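Local coordinates for protein DYNE8 (Micromonospora chersina, PDB 4AMM) that contains the acyltransferase domain of an iterative polyketide synthase of enediyne biosynthesis and, as in related synthases, probably transfers acyl building blocks for chain assembly, at residues A14-T17 with G18-T21; D154-A157 with G158-W161; A181-W185 with A186-D190; L340-D343 with L344-E347; A383-A387 with A388-D392. All blocks are in the same frame, centred on the assembly; numbering follows the deposited sequence. Where two conformers were deposited one is given.

From the N terminus onward, every contact is local: its two segments adjoin, and the five follow one another in series without nesting or crossing. Interaction 1 lies within helix 13-27, on the four-stranded antiparallel sheet. Interaction 2 joins successive turns of helix 144-165. Interaction 3 closes the turn after helix 178-185 and packs against interaction 2, where Ile159 meets Trp185 and Ser155 meets Ala181. Interaction 4 leads a loop into strand 344-347 of the parallel sheet. Interaction 5 ends helix 376-387, whose Ala384 and Leu385 touch Leu344 and Val346 of interaction 4. It also touches strand 99-103 of the parallel sheet and strands 4-10 and 89-92 of the antiparallel one, tying the two together.

Interaction 1. Residues A14-T17 with G18-T21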
# COMPACT_ATOMS: atom_id res chain seq x y z
N ALA A 14 21.03 -25.69 -2.22
CA ALA A 14 20.93 -27.12 -2.46
C ALA A 14 19.94 -27.84 -1.57
O ALA A 14 19.16 -28.67 -2.02
CB ALA A 14 22.36 -27.78 -2.30
N ALA A 15 19.96 -27.52 -0.28
CA ALA A 15 19.10 -28.15 0.69
C ALA A 15 17.63 -27.70 0.44
O ALA A 15 16.71 -28.48 0.66
CB ALA A 15 19.56 -27.78 2.14
N LEU A 16 17.48 -26.42 0.02
CA LEU A 16 16.09 -25.97 -0.26
C LEU A 16 15.57 -26.68 -1.47
O LEU A 16 14.40 -27.10 -1.45
CB LEU A 16 16.09 -24.45 -0.43
CG LEU A 16 14.66 -23.83 -0.64
CD1 LEU A 16 13.75 -24.19 0.57
CD2 LEU A 16 14.83 -22.37 -0.95
N THR A 17 16.41 -26.87 -2.51
CA THR A 17 15.93 -27.67 -3.68
C THR A 17 15.41 -29.07 -3.24
O THR A 17 14.33 -29.53 -3.61
CB THR A 17 17.07 -27.85 -4.69
OG1 THR A 17 17.38 -26.59 -5.31
CG2 THR A 17 16.65 -28.85 -5.84
N GLY A 18 16.18 -29.74 -2.41
CA GLY A 18 15.76 -31.05 -1.91
C GLY A 18 14.45 -31.04 -1.14
O GLY A 18 13.52 -31.84 -1.42
N LEU A 19 14.29 -30.06 -0.22
CA LEU A 19 13.07 -29.95 0.50
C LEU A 19 11.85 -29.64 -0.39
O LEU A 19 10.78 -30.25 -0.26
CB LEU A 19 13.26 -28.85 1.56
CG LEU A 19 11.98 -28.54 2.32
CD1 LEU A 19 11.41 -29.73 3.04
CD2 LEU A 19 12.28 -27.39 3.33
N LEU A 20 12.05 -28.65 -1.27
CA LEU A 20 10.96 -28.30 -2.16
C LEU A 20 10.51 -29.48 -3.06
O LEU A 20 9.35 -29.63 -3.36
CB LEU A 20 11.28 -27.08 -3.00
CG LEU A 20 11.49 -25.78 -2.19
CD1 LEU A 20 11.70 -24.63 -3.16
CD2 LEU A 20 10.35 -25.46 -1.24
N THR A 21 11.48 -30.26 -3.50
CA THR A 21 11.16 -31.46 -4.30
C THR A 21 10.29 -32.42 -3.48
O THR A 21 9.30 -32.98 -3.95
CB THR A 21 12.49 -32.14 -4.72
OG1 THR A 21 13.18 -31.24 -5.58
CG2 THR A 21 12.23 -33.45 -5.45
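Ala14, Ala15, Leu16 and Thr17 each offer a carbonyl to the amide four residues on, carrying residues 14-17 into 18-21 as unbroken helix. The shortest of these four backbone bonds, Leu20 N to Leu16 O, is 2.8 Å long and almost straight, with 173° at the hydrogen; Gly18 N lies farther from Ala14 O, at 3.2 Å. Thr17 O is held twice, by Thr21 N at 2.9 Å and by the hydroxyl Thr21 OG1, also at 2.9 Å. The two donors reach it from opposite faces of the carbonyl plane, and OG1 stands above that plane instead of on a lone pair. Thr21 OG1 lies beside its own backbone N (chi1 -65°), which folds the hydroxyl back over the preceding turn, so threonine can satisfy its polar group at an exposed helix position. On the buried side Leu16 CD1 rests 3.9 Å from Leu20 CG, the two side chains crossing at a slant. Cutting Leu20 back to an alanine here would probably leave Leu16 CD1 without its neighbour and open a gap toward Phe54, Leu68 and Leu72. With Leu16 and Leu20 buried and Ala14 and Thr21 exposed, the helix is amphipathic, laid on the antiparallel sheet through Cys8 and Ala10 beside helix 61-76. Such a small alpha+beta unit is consistent with the linker region that accompanies acyltransferase domains in polyketide synthases.

Interaction 2. Residues D154-A157 with G158-W161; sequences DSLA and GIRW
Asp154 O takes Gly158 N at 2.9 Å, one of four successive i to i+4 bonds that make this part of helix 144-165 a regular alpha-helix in the acyltransferase domain. Next, Ser155 O accepts Ile159 N at 2.8 Å and also lies 3.4 Å from Ile159 CG1. The small hydroxyl suits a buried site, since Ser155 OG is in hydrogen-bonding contact with both Ile151 O and Val348 O and its side chain fits against Ala181 of helix 178-185. Leu156 and Ile159 run alongside each other in the same direction, with Leu156 CD2 4.1 Å from Ile159 CD1. Together they make an apolar surface for the neighbouring helices, Leu156 against Ser184, Ala191 and Leu195, and Ile159 against Trp185. Ala157 O accepts Trp161 N at 3.0 Å; the indole of Trp161 turns away from this turn, and its NE1 bonds to Thr382 OG1. Ala157 is also small enough for the long side chain of Arg160 to fold back across it. The Arg160 chain bends at chi3 (-53°), which curls the guanidinium over the helix surface instead of letting it extend outward. The flat group then lies with one face on the alanine: Ala157 CA sits 3.5 Å above the guanidinium plane, over its centre, and Ala157 CB is 3.5 Å from Arg160 NH2.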
# COMPACT_ATOMS: atom_id res chain seq x y z
N ASP A 154 -8.56 -0.03 9.78
CA ASP A 154 -8.02 -1.24 9.11
C ASP A 154 -6.50 -1.15 9.11
O ASP A 154 -5.82 -2.17 9.29
CB ASP A 154 -8.57 -1.46 7.70
CG ASP A 154 -10.02 -1.93 7.71
OD1 ASP A 154 -10.46 -2.63 8.66
OD2 ASP A 154 -10.71 -1.62 6.71
N SER A 155 -5.91 0.00 8.81
CA SER A 155 -4.42 0.14 8.87
C SER A 155 -3.90 -0.19 10.25
O SER A 155 -2.79 -0.79 10.39
CB SER A 155 -3.97 1.51 8.38
OG SER A 155 -4.36 1.59 6.99
N LEU A 156 -4.58 0.28 11.28
CA LEU A 156 -4.08 0.02 12.66
C LEU A 156 -4.20 -1.47 12.95
O LEU A 156 -3.34 -2.02 13.65
CB LEU A 156 -4.95 0.81 13.68
CG LEU A 156 -4.69 2.29 13.58
CD1 LEU A 156 -5.78 3.05 14.40
CD2 LEU A 156 -3.28 2.74 14.10
N ALA A 157 -5.20 -2.16 12.42
CA ALA A 157 -5.29 -3.64 12.54
C ALA A 157 -4.14 -4.26 11.80
O ALA A 157 -3.50 -5.22 12.32
CB ALA A 157 -6.60 -4.14 11.99
N GLY A 158 -3.77 -3.76 10.62
CA GLY A 158 -2.54 -4.28 9.98
C GLY A 158 -1.30 -4.01 10.79
O GLY A 158 -0.44 -4.91 10.75
N ILE A 159 -1.16 -2.87 11.45
CA ILE A 159 0.01 -2.68 12.29
C ILE A 159 -0.03 -3.71 13.44
O ILE A 159 1.05 -4.25 13.78
CB ILE A 159 -0.01 -1.27 12.82
CG1 ILE A 159 0.28 -0.28 11.66
CG2 ILE A 159 1.02 -1.10 13.96
CD1 ILE A 159 -0.07 1.18 11.99
N ARG A 160 -1.14 -4.01 14.02
CA ARG A 160 -1.23 -5.06 15.08
C ARG A 160 -0.78 -6.38 14.48
O ARG A 160 -0.08 -7.13 15.26
CB ARG A 160 -2.62 -5.19 15.57
CG ARG A 160 -3.01 -3.95 16.48
CD ARG A 160 -4.29 -4.21 17.32
NE ARG A 160 -5.44 -4.65 16.53
CZ ARG A 160 -6.40 -3.88 15.97
NH1 ARG A 160 -6.29 -2.59 15.99
NH2 ARG A 160 -7.43 -4.42 15.34
N TRP A 161 -1.06 -6.71 13.23
CA TRP A 161 -0.53 -7.97 12.64
C TRP A 161 0.94 -7.92 12.49
O TRP A 161 1.66 -8.89 12.84
CB TRP A 161 -1.25 -8.17 11.28
CG TRP A 161 -0.84 -9.40 10.46
CD1 TRP A 161 -0.18 -9.39 9.30
CD2 TRP A 161 -1.09 -10.73 10.84
NE1 TRP A 161 -0.01 -10.71 8.88
CE2 TRP A 161 -0.56 -11.54 9.81
CE3 TRP A 161 -1.75 -11.32 11.91
CZ2 TRP A 161 -0.64 -12.96 9.84
CZ3 TRP A 161 -1.84 -12.78 11.93
CH2 TRP A 161 -1.29 -13.54 10.86

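Interaction 3. Residues A181-W185 with A186-D190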
# COMPACT_ATOMS: atom_id res chain seq x y z
N ALA A 181 -1.27 6.85 9.66
CA ALA A 181 -1.02 5.48 10.08
C ALA A 181 0.50 5.28 10.06
O ALA A 181 1.01 4.55 10.99
CB ALA A 181 -1.69 4.51 9.13
N ALA A 182 1.25 5.80 9.10
CA ALA A 182 2.70 5.66 9.09
C ALA A 182 3.28 6.27 10.37
O ALA A 182 4.22 5.65 10.97
CB ALA A 182 3.32 6.25 7.82
N LEU A 183 2.83 7.45 10.75
CA LEU A 183 3.34 8.08 11.99
C LEU A 183 2.98 7.24 13.17
O LEU A 183 3.80 7.15 14.11
CB LEU A 183 2.69 9.47 12.10
CG LEU A 183 3.33 10.47 11.14
CD1 LEU A 183 2.57 11.77 11.05
CD2 LEU A 183 4.81 10.84 11.51
N SER A 184 1.82 6.60 13.22
CA SER A 184 1.42 5.75 14.36
C SER A 184 2.36 4.55 14.41
O SER A 184 2.92 4.19 15.47
CB SER A 184 -0.05 5.33 14.32
OG SER A 184 -0.40 4.70 15.55
N TRP A 185 2.59 3.92 13.27
CA TRP A 185 3.54 2.81 13.21
C TRP A 185 4.91 3.21 13.71
O TRP A 185 5.60 2.39 14.40
CB TRP A 185 3.63 2.30 11.73
CG TRP A 185 4.81 1.33 11.47
CD1 TRP A 185 4.83 -0.02 11.72
CD2 TRP A 185 6.10 1.70 10.99
NE1 TRP A 185 6.11 -0.51 11.48
CE2 TRP A 185 6.87 0.49 10.95
CE3 TRP A 185 6.67 2.90 10.50
CZ2 TRP A 185 8.18 0.46 10.53
CZ3 TRP A 185 7.99 2.84 10.02
CH2 TRP A 185 8.71 1.62 10.05
N ALA A 186 5.34 4.44 13.41
CA ALA A 186 6.66 4.98 13.76
C ALA A 186 6.67 5.43 15.24
O ALA A 186 7.75 5.88 15.70
CB ALA A 186 7.10 6.10 12.81
N GLY A 187 5.58 5.28 15.95
CA GLY A 187 5.56 5.68 17.41
C GLY A 187 5.30 7.14 17.69
O GLY A 187 5.41 7.57 18.86
N ALA A 188 4.87 7.96 16.71
CA ALA A 188 4.62 9.38 16.97
C ALA A 188 3.29 9.65 17.72
O ALA A 188 3.11 10.70 18.39
CB ALA A 188 4.69 10.16 15.65
N LEU A 189 2.32 8.74 17.56
CA LEU A 189 1.03 8.83 18.15
C LEU A 189 0.43 7.44 18.35
O LEU A 189 0.55 6.57 17.48
CB LEU A 189 0.12 9.62 17.17
CG LEU A 189 -1.10 10.23 17.82
CD1 LEU A 189 -0.74 11.27 18.91
CD2 LEU A 189 -1.95 10.91 16.76
N ASP A 190 -0.26 7.22 19.46
CA ASP A 190 -0.83 5.94 19.70
C ASP A 190 -2.05 5.63 18.84
O ASP A 190 -2.64 6.57 18.17
CB ASP A 190 -1.08 5.66 21.22
CG ASP A 190 -2.34 6.34 21.78
OD1 ASP A 190 -3.16 6.92 21.02
OD2 ASP A 190 -2.56 6.24 23.03
O HOH W 1 2.48 4.26 18.28
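Trp185 meets the following turn through its indole, whose CE3 lies 4.0 Å from Ala186 CB, while the Ala186 amide approaches the ring obliquely. At the edge, in the plane of the ring, is Ala182 O, the carbonyl that also accepts Ala186 N at 2.9 Å. The large hydrophobic ring suits this buried place, packing as well on Leu101, Pro169 and Arg303. The carboxylate of Asp190 is turned to the next helix: as N-cap of helix 191-206 it accepts Asp193 N at OD1. Between these groups the chain leaves helix 178-185. Ala188 N returns to Leu183 O and Gly187 N to Ser184 O, the latter donor standing 64° out of the carbonyl plane. Gly187 has positive phi (84°), where a CB would jam against the preceding carbonyl oxygen, so glycine is called for. Ala188 is just large enough for its CB to sit 4.1 Å from Leu183 CB, closing the turn over the helix end. The Ser184 hydroxyl, trans to its own N (chi1 -171°), donates from OG to Leu189 O at 2.9 Å; its bond with Thr194 OG1 is weak. A water adds a second link, donating to Ser184 O at 2.8 Å and to Leu189 O. Loss of the hydroxyl, as with an alanine here, is likely to leave Leu189 O without its side-chain donor, only the water and backbone bonds then holding the loop. The paired bonds from Gly187 N and Ala188 N, with positive phi at Gly187, make a Schellman motif, ending a helix that follows a GxSxG sequence, consistent with the nucleophile elbow of acyltransferases.

Interaction 4. Residues L340-D343 with L344-E347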
# COMPACT_ATOMS: atom_id res chain seq x y z
N LEU A 340 12.35 5.52 -0.28
CA LEU A 340 12.27 4.29 0.46
C LEU A 340 13.00 3.23 -0.33
O LEU A 340 12.55 2.79 -1.35
CB LEU A 340 10.74 4.00 0.75
CG LEU A 340 10.29 2.85 1.60
CD1 LEU A 340 10.97 2.76 3.00
CD2 LEU A 340 8.74 2.87 1.69
N ASP A 341 14.20 2.85 0.10
CA ASP A 341 15.05 1.89 -0.62
C ASP A 341 14.69 0.49 -0.12
O ASP A 341 14.99 0.13 1.02
CB ASP A 341 16.50 2.26 -0.34
CG ASP A 341 17.52 1.13 -0.79
OD1 ASP A 341 17.19 0.27 -1.67
OD2 ASP A 341 18.64 1.10 -0.21
N ALA A 342 13.93 -0.24 -0.93
CA ALA A 342 13.40 -1.49 -0.45
C ALA A 342 13.23 -2.38 -1.64
O ALA A 342 12.71 -1.97 -2.68
CB ALA A 342 12.02 -1.30 0.24
N ASP A 343 13.64 -3.62 -1.53
CA ASP A 343 13.41 -4.59 -2.54
C ASP A 343 11.98 -5.05 -2.67
O ASP A 343 11.53 -5.45 -3.76
CB ASP A 343 14.23 -5.82 -2.20
CG ASP A 343 15.70 -5.49 -1.96
OD1 ASP A 343 16.32 -5.01 -2.95
OD2 ASP A 343 16.23 -5.62 -0.83
N LEU A 344 11.24 -4.95 -1.58
CA LEU A 344 9.88 -5.34 -1.61
C LEU A 344 9.07 -4.37 -0.70
O LEU A 344 9.54 -3.93 0.35
CB LEU A 344 9.86 -6.82 -1.18
CG LEU A 344 8.57 -7.56 -1.12
CD1 LEU A 344 8.93 -9.00 -1.25
CD2 LEU A 344 7.92 -7.24 0.23
N LEU A 345 7.86 -4.02 -1.13
CA LEU A 345 7.00 -3.14 -0.34
C LEU A 345 5.78 -3.93 0.07
O LEU A 345 5.22 -4.68 -0.77
CB LEU A 345 6.57 -1.96 -1.22
CG LEU A 345 7.73 -1.10 -1.63
CD1 LEU A 345 7.46 -0.27 -2.83
CD2 LEU A 345 8.18 -0.24 -0.46
N VAL A 346 5.30 -3.78 1.27
CA VAL A 346 4.09 -4.40 1.73
C VAL A 346 3.12 -3.33 2.15
O VAL A 346 3.44 -2.45 2.98
CB VAL A 346 4.40 -5.35 2.97
CG1 VAL A 346 3.07 -5.91 3.50
CG2 VAL A 346 5.33 -6.48 2.47
N GLU A 347 1.95 -3.33 1.53
CA GLU A 347 0.88 -2.37 1.90
C GLU A 347 0.10 -2.86 3.11
O GLU A 347 -0.32 -4.05 3.17
CB GLU A 347 0.01 -2.16 0.64
CG GLU A 347 -1.15 -1.17 0.84
CD GLU A 347 -1.92 -0.91 -0.46
OE1 GLU A 347 -1.64 -1.56 -1.48
OE2 GLU A 347 -2.62 0.08 -0.46
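Leu345 reaches back from the strand to the loop before it, its CD2 methyl 3.8 Å from Leu340 CD2 and 4.0 Å from Ala342 CB. One branch thus does all the touching: the two leucine side chains meet at a slant through single methyls, and the alanine methyl flanks the same group. The CG of Leu345 lies beside its own backbone N (chi1 -64°), an arrangement that lets CD2 reach the loop. Leucine suits the site because its branched end can touch both Leu340 and the small Ala342 and still pack on Leu102 and Ala365. Asp343 makes the bend. Its backbone angles are close to helical, whereas Ala342 before it and Leu344 after it are extended, so the chain bends at Asp343, which helps bring Leu340 near Leu345. Ala342 CB comes within 3.6 Å of Leu344 O. An acidic residue fits the bend because Asp343 OD2 accepts the backbone N of Arg98; a further ion pair to Arg81 is long and weak. Leu344 is buried against the bend itself, its CB 3.4 Å from Asp343 O. It turns to the opposite side of the strand from Leu345, as alternation in a beta strand requires, near Ala384. The loop is held from outside by Arg363, whose NH2 bonds to both Leu340 O and Ala342 O. The segment therefore links the end of helix 333-339 to strand 344-347, which lies in the parallel sheet between strands 99-103 and 365-367, with helix 376-387 against the side that carries Leu344 and Val346.

Interaction 5. Residues A383-A387 with A388-D392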
# COMPACT_ATOMS: atom_id res chain seq x y z
N ALA A 383 3.44 -14.08 3.27
CA ALA A 383 4.45 -14.86 2.54
C ALA A 383 5.57 -13.92 2.13
O ALA A 383 6.78 -14.32 2.25
CB ALA A 383 3.81 -15.47 1.22
N ALA A 384 5.33 -12.71 1.66
CA ALA A 384 6.32 -11.78 1.26
C ALA A 384 7.20 -11.44 2.48
O ALA A 384 8.45 -11.43 2.36
CB ALA A 384 5.71 -10.48 0.67
N LEU A 385 6.58 -11.09 3.63
CA LEU A 385 7.37 -10.71 4.84
C LEU A 385 8.23 -11.90 5.18
O LEU A 385 9.42 -11.66 5.63
CB LEU A 385 6.41 -10.40 5.92
CG LEU A 385 5.62 -9.07 5.75
CD1 LEU A 385 4.53 -8.92 6.74
CD2 LEU A 385 6.55 -7.87 5.92
N PHE A 386 7.74 -13.13 5.16
CA PHE A 386 8.55 -14.28 5.60
C PHE A 386 9.68 -14.51 4.65
O PHE A 386 10.85 -14.62 5.04
CB PHE A 386 7.66 -15.53 5.78
CG PHE A 386 8.45 -16.76 6.20
CD1 PHE A 386 8.69 -16.96 7.57
CD2 PHE A 386 8.97 -17.61 5.26
CE1 PHE A 386 9.45 -18.06 7.97
CE2 PHE A 386 9.75 -18.69 5.65
CZ PHE A 386 9.96 -18.94 7.04
N ALA A 387 9.45 -14.58 3.34
CA ALA A 387 10.51 -14.93 2.39
C ALA A 387 11.56 -13.85 2.42
O ALA A 387 12.76 -14.18 2.29
CB ALA A 387 9.94 -15.14 1.00
N ALA A 388 11.20 -12.59 2.55
CA ALA A 388 12.14 -11.48 2.55
C ALA A 388 12.89 -11.38 3.87
O ALA A 388 13.81 -10.55 3.98
CB ALA A 388 11.42 -10.15 2.23
N GLY A 389 12.53 -12.21 4.86
CA GLY A 389 13.26 -12.21 6.12
C GLY A 389 12.84 -11.09 7.02
O GLY A 389 13.56 -10.88 8.03
N ALA A 390 11.72 -10.41 6.78
CA ALA A 390 11.27 -9.35 7.70
C ALA A 390 10.51 -9.93 8.91
O ALA A 390 10.36 -9.21 9.89
CB ALA A 390 10.42 -8.32 6.98
N VAL A 391 10.03 -11.17 8.84
CA VAL A 391 9.41 -11.87 9.95
C VAL A 391 10.01 -13.25 10.02
O VAL A 391 10.40 -13.81 8.96
CB VAL A 391 7.84 -11.93 9.91
CG1 VAL A 391 7.25 -10.53 9.84
CG2 VAL A 391 7.35 -12.77 8.71
N ASP A 392 10.08 -13.82 11.22
CA ASP A 392 10.71 -15.14 11.34
C ASP A 392 9.79 -16.29 11.57
O ASP A 392 10.23 -17.43 11.56
CB ASP A 392 11.67 -15.07 12.51
CG ASP A 392 12.93 -14.27 12.13
OD1 ASP A 392 13.31 -14.06 10.92
OD2 ASP A 392 13.63 -13.88 13.12
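Leu385 O is gripped by two amides of the chain that has just left the helix: Ala390 N at 2.9 Å, arriving nearly along the C=O axis, and Val391 N at 3.3 Å in a weak bond. The next carbonyl, Phe386 O, takes Gly389 N at 2.9 Å from well above its plane (62° out of it) and a further donor, Arg53 NH1. Gly389 has positive phi, a conformation glycine adopts with little cost, and the bonds from Ala390 N to Leu385 O and from Gly389 N to Phe386 O make a Schellman motif ending helix 376-387. The residues that follow fold back as an apolar lid. Leu385 CD2 lies 4.0 Å from Ala390 CB, and Val391 CG2 lies 3.8 Å from Leu385 CB. With Val391 CG1 anti to the carbonyl carbon (chi1 -57°), CG2 is left in the crowded position between backbone N and carbonyl carbon, and also touches Phe386 CB at 4.0 Å. Beta-branched valine thus fills the groove between both side chains. At the far end Phe386 CE1 lies 3.7 Å from Asp392 O, which approaches the ring edge near its plane. Arg53 makes a cation-pi contact with the same ring and a salt bridge to Asp392 OD1. The chemistry is complementary: the slightly positive ring edge meets a carbonyl oxygen and its pi electrons meet a cation, which would probably polarise the phenyl group and help fix how the chain leaves the helix.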